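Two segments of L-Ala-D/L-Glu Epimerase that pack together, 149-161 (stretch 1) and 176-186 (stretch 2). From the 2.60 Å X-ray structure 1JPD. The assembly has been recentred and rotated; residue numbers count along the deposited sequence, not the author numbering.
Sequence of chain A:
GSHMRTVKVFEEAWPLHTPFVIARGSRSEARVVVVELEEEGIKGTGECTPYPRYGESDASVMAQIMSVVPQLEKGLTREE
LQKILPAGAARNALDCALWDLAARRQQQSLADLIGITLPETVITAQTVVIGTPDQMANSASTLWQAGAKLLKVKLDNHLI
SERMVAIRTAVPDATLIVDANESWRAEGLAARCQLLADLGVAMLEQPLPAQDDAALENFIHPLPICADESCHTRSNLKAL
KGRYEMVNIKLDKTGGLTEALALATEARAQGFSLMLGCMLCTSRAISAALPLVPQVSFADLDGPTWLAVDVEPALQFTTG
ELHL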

# COMPACT_ATOMS: atom_id res chain seq x y z
N LYS A 149 -3.45 17.75 2.87
CA LYS A 149 -3.68 17.85 4.31
C LYS A 149 -2.84 16.83 5.09
O LYS A 149 -2.50 17.05 6.25
CB LYS A 149 -5.16 17.65 4.62
CG LYS A 149 -6.03 18.81 4.17
CD LYS A 149 -7.52 18.50 4.28
CE LYS A 149 -8.35 19.67 3.77
NZ LYS A 149 -7.88 20.16 2.44
N LEU A 150 -2.51 15.72 4.43
CA LEU A 150 -1.72 14.66 5.05
C LEU A 150 -0.37 14.59 4.34
O LEU A 150 -0.31 14.34 3.15
CB LEU A 150 -2.44 13.32 4.91
CG LEU A 150 -1.71 12.08 5.43
CD1 LEU A 150 -1.40 12.24 6.91
CD2 LEU A 150 -2.57 10.85 5.21
N LEU A 151 0.70 14.83 5.09
CA LEU A 151 2.05 14.79 4.54
C LEU A 151 2.81 13.60 5.10
O LEU A 151 2.80 13.36 6.32
CB LEU A 151 2.82 16.07 4.90
CG LEU A 151 2.27 17.41 4.42
CD1 LEU A 151 3.18 18.54 4.89
CD2 LEU A 151 2.17 17.41 2.90
N LYS A 152 3.47 12.84 4.23
CA LYS A 152 4.27 11.71 4.68
C LYS A 152 5.71 12.15 4.60
O LYS A 152 6.26 12.29 3.51
CB LYS A 152 4.05 10.48 3.80
CG LYS A 152 4.83 9.25 4.27
CD LYS A 152 4.50 8.01 3.45
CE LYS A 152 4.98 8.13 2.01
NZ LYS A 152 4.58 6.95 1.20
N VAL A 153 6.33 12.40 5.75
CA VAL A 153 7.71 12.85 5.77
C VAL A 153 8.66 11.67 5.75
O VAL A 153 8.61 10.82 6.64
CB VAL A 153 8.01 13.70 7.02
CG1 VAL A 153 9.46 14.14 7.01
CG2 VAL A 153 7.10 14.92 7.05
N LYS A 154 9.50 11.62 4.73
CA LYS A 154 10.48 10.54 4.60
C LYS A 154 11.73 10.94 5.39
O LYS A 154 12.24 12.04 5.23
CB LYS A 154 10.86 10.32 3.13
CG LYS A 154 9.83 9.56 2.31
CD LYS A 154 10.31 8.14 2.00
CE LYS A 154 9.33 7.40 1.09
NZ LYS A 154 9.18 8.03 -0.26
N LEU A 155 12.21 10.06 6.25
CA LEU A 155 13.41 10.37 7.03
C LEU A 155 14.40 9.21 7.07
O LEU A 155 14.01 8.04 7.01
CB LEU A 155 13.06 10.74 8.48
CG LEU A 155 12.24 12.00 8.78
CD1 LEU A 155 12.00 12.08 10.29
CD2 LEU A 155 12.99 13.22 8.30
N ASP A 156 15.67 9.55 7.15
CA ASP A 156 16.70 8.54 7.27
C ASP A 156 17.21 8.69 8.68
O ASP A 156 16.48 9.11 9.57
CB ASP A 156 17.83 8.72 6.24
CG ASP A 156 18.47 10.10 6.30
OD1 ASP A 156 18.29 10.83 7.31
OD2 ASP A 156 19.17 10.44 5.32
N ASN A 157 18.48 8.38 8.89
CA ASN A 157 19.03 8.47 10.22
C ASN A 157 19.67 9.82 10.53
O ASN A 157 20.29 9.99 11.58
CB ASN A 157 20.06 7.35 10.38
CG ASN A 157 20.17 6.88 11.80
OD1 ASN A 157 19.17 6.51 12.42
ND2 ASN A 157 21.39 6.88 12.33
N HIS A 158 19.51 10.79 9.65
CA HIS A 158 20.13 12.09 9.87
C HIS A 158 19.21 13.26 10.17
O HIS A 158 18.04 13.28 9.77
CB HIS A 158 21.01 12.43 8.68
CG HIS A 158 22.08 11.43 8.42
ND1 HIS A 158 23.20 11.31 9.22
CD2 HIS A 158 22.17 10.44 7.50
CE1 HIS A 158 23.93 10.29 8.81
NE2 HIS A 158 23.33 9.75 7.76
N LEU A 159 19.76 14.23 10.89
CA LEU A 159 19.07 15.45 11.27
C LEU A 159 17.58 15.27 11.58
O LEU A 159 16.75 16.06 11.13
CB LEU A 159 19.23 16.49 10.16
CG LEU A 159 20.67 16.78 9.73
CD1 LEU A 159 20.66 17.78 8.60
CD2 LEU A 159 21.46 17.31 10.91
N ILE A 160 17.24 14.25 12.36
CA ILE A 160 15.85 14.00 12.69
C ILE A 160 15.16 15.16 13.41
O ILE A 160 14.02 15.49 13.10
CB ILE A 160 15.70 12.74 13.55
CG1 ILE A 160 16.17 11.52 12.75
CG2 ILE A 160 14.25 12.56 13.99
CD1 ILE A 160 15.59 11.45 11.35
N SER A 161 15.85 15.79 14.35
CA SER A 161 15.23 16.88 15.08
C SER A 161 15.00 18.14 14.26
O SER A 161 13.86 18.60 14.14
CB SER A 161 16.02 17.21 16.35
OG SER A 161 15.88 16.18 17.31
N LEU A 176 0.85 15.14 10.00
CA LEU A 176 2.13 14.55 9.59
C LEU A 176 2.34 13.10 10.02
O LEU A 176 2.04 12.74 11.16
CB LEU A 176 3.29 15.38 10.15
CG LEU A 176 3.35 16.88 9.94
CD1 LEU A 176 4.51 17.46 10.72
CD2 LEU A 176 3.49 17.19 8.46
N ILE A 177 2.85 12.28 9.10
CA ILE A 177 3.19 10.90 9.41
C ILE A 177 4.63 10.74 8.91
O ILE A 177 5.02 11.37 7.93
CB ILE A 177 2.24 9.88 8.75
CG1 ILE A 177 2.26 10.00 7.23
CG2 ILE A 177 0.82 10.08 9.28
CD1 ILE A 177 1.35 8.98 6.55
N VAL A 178 5.43 9.95 9.62
CA VAL A 178 6.83 9.76 9.26
C VAL A 178 7.17 8.34 8.84
O VAL A 178 6.84 7.38 9.54
CB VAL A 178 7.76 10.13 10.45
CG1 VAL A 178 9.15 9.54 10.24
CG2 VAL A 178 7.85 11.64 10.58
N ASP A 179 7.83 8.21 7.69
CA ASP A 179 8.25 6.92 7.19
C ASP A 179 9.77 6.87 7.36
O ASP A 179 10.51 7.42 6.55
CB ASP A 179 7.89 6.75 5.71
CG ASP A 179 8.08 5.32 5.21
OD1 ASP A 179 8.52 4.47 6.01
OD2 ASP A 179 7.78 5.04 4.02
N ALA A 180 10.22 6.23 8.43
CA ALA A 180 11.66 6.12 8.68
C ALA A 180 12.24 5.00 7.83
O ALA A 180 13.46 4.78 7.80
CB ALA A 180 11.92 5.87 10.16
N ASN A 181 11.35 4.28 7.15
CA ASN A 181 11.73 3.21 6.23
C ASN A 181 12.90 2.30 6.67
O ASN A 181 13.88 2.14 5.94
CB ASN A 181 12.04 3.85 4.87
CG ASN A 181 12.08 2.84 3.74
OD1 ASN A 181 12.93 2.94 2.85
ND2 ASN A 181 11.15 1.87 3.76
N GLU A 182 12.80 1.71 7.86
CA GLU A 182 13.83 0.81 8.38
C GLU A 182 15.24 1.39 8.56
O GLU A 182 16.21 0.63 8.71
CB GLU A 182 13.93 -0.44 7.49
CG GLU A 182 12.67 -1.27 7.43
CD GLU A 182 12.84 -2.57 6.65
OE1 GLU A 182 13.04 -2.52 5.42
OE2 GLU A 182 12.78 -3.64 7.28
N SER A 183 15.38 2.71 8.59
CA SER A 183 16.72 3.29 8.73
C SER A 183 17.12 3.68 10.15
O SER A 183 18.28 4.00 10.41
CB SER A 183 16.85 4.51 7.82
OG SER A 183 15.98 5.55 8.24
N TRP A 184 16.16 3.65 11.08
CA TRP A 184 16.45 4.02 12.47
C TRP A 184 16.99 2.86 13.29
O TRP A 184 16.94 1.71 12.85
CB TRP A 184 15.20 4.59 13.13
CG TRP A 184 14.83 5.96 12.63
CD1 TRP A 184 15.32 6.60 11.53
CD2 TRP A 184 13.83 6.84 13.18
NE1 TRP A 184 14.70 7.82 11.36
CE2 TRP A 184 13.78 7.99 12.36
CE3 TRP A 184 12.98 6.76 14.29
CZ2 TRP A 184 12.92 9.05 12.62
CZ3 TRP A 184 12.12 7.82 14.54
CH2 TRP A 184 12.09 8.95 13.71
N ARG A 185 17.51 3.16 14.47
CA ARG A 185 18.06 2.11 15.33
C ARG A 185 17.47 2.10 16.74
O ARG A 185 16.82 3.06 17.16
CB ARG A 185 19.59 2.23 15.39
CG ARG A 185 20.29 1.93 14.06
CD ARG A 185 20.12 0.45 13.64
NE ARG A 185 20.71 0.19 12.33
CZ ARG A 185 20.05 0.26 11.17
NH1 ARG A 185 18.76 0.58 11.15
NH2 ARG A 185 20.68 0.05 10.02
N ALA A 186 17.69 1.00 17.45
CA ALA A 186 17.19 0.82 18.81
C ALA A 186 17.65 1.95 19.71
O ALA A 186 16.85 2.59 20.39
CB ALA A 186 17.66 -0.52 19.36

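Strands 150-154 and 176-179 lie side by side as parallel neighbours in a sheet, their N-to-C directions 28° apart. Hydrogen bonds alternate across the gap as parallel pairing requires: Ile177 N donates to Leu151 O (3.0 Å), Val153 N to Ile177 O (2.7 Å), Asp179 N to Val153 O (2.9 Å), and Leu155 N to Asp179 O (3.2 Å).

Because successive side chains alternate, the sheet has two distinct faces here. Leu151, Val153, Leu176 and Val178 share one, and all are buried. Leu151 and Leu176 both adopt the m,t rotamer common for leucine, and Leu176 CD2 lies 3.8 Å from Leu151 CB. Val153 and Val178 are both t; their branched CB atoms suit the extended backbone, and Val178 CG2 reaches 4.1 Å from Val153 CB. Leu155, again m,t, extends this apolar surface, its CD1 lying 3.8 Å from Val178 CG1.

The other face mixes polarity. Ile177, with chi1 p and chi2 t, is buried, and its CG1 lies 3.9 Å from Lys152 CB. The aliphatic part of Lys152 thus covers Ile177, and its CG lies 4.2 Å from Asp179 CB, while its NZ is hydrogen-bonded elsewhere in the structure. Lys154 has chi2 at -107°, between wells; its CE stays 4.1 Å from Asp179 OD2.

Beyond the strands, a type I' turn from Ala180 to Ser183 redirects stretch 2. Ser183, chi1 p, folds its hydroxyl back to donate from OG to Ala180 O (2.7 Å), reinforcing the turn's backbone bond. Trp184, chi1 m, then brings its indole to stretch 1: NE1 donates to Asp156 O (2.8 Å) near the ring plane, satisfying the polar atom of a buried side chain. Leu155 CD1 meets the ring edge, 3.9 Å from Trp184 CZ2, and Ile160 CD1 lies 3.8 Å from the same carbon. The Asp156 side chain, chi1 p, accepts at OD1 from His158 N (2.6 Å), bracing its own loop.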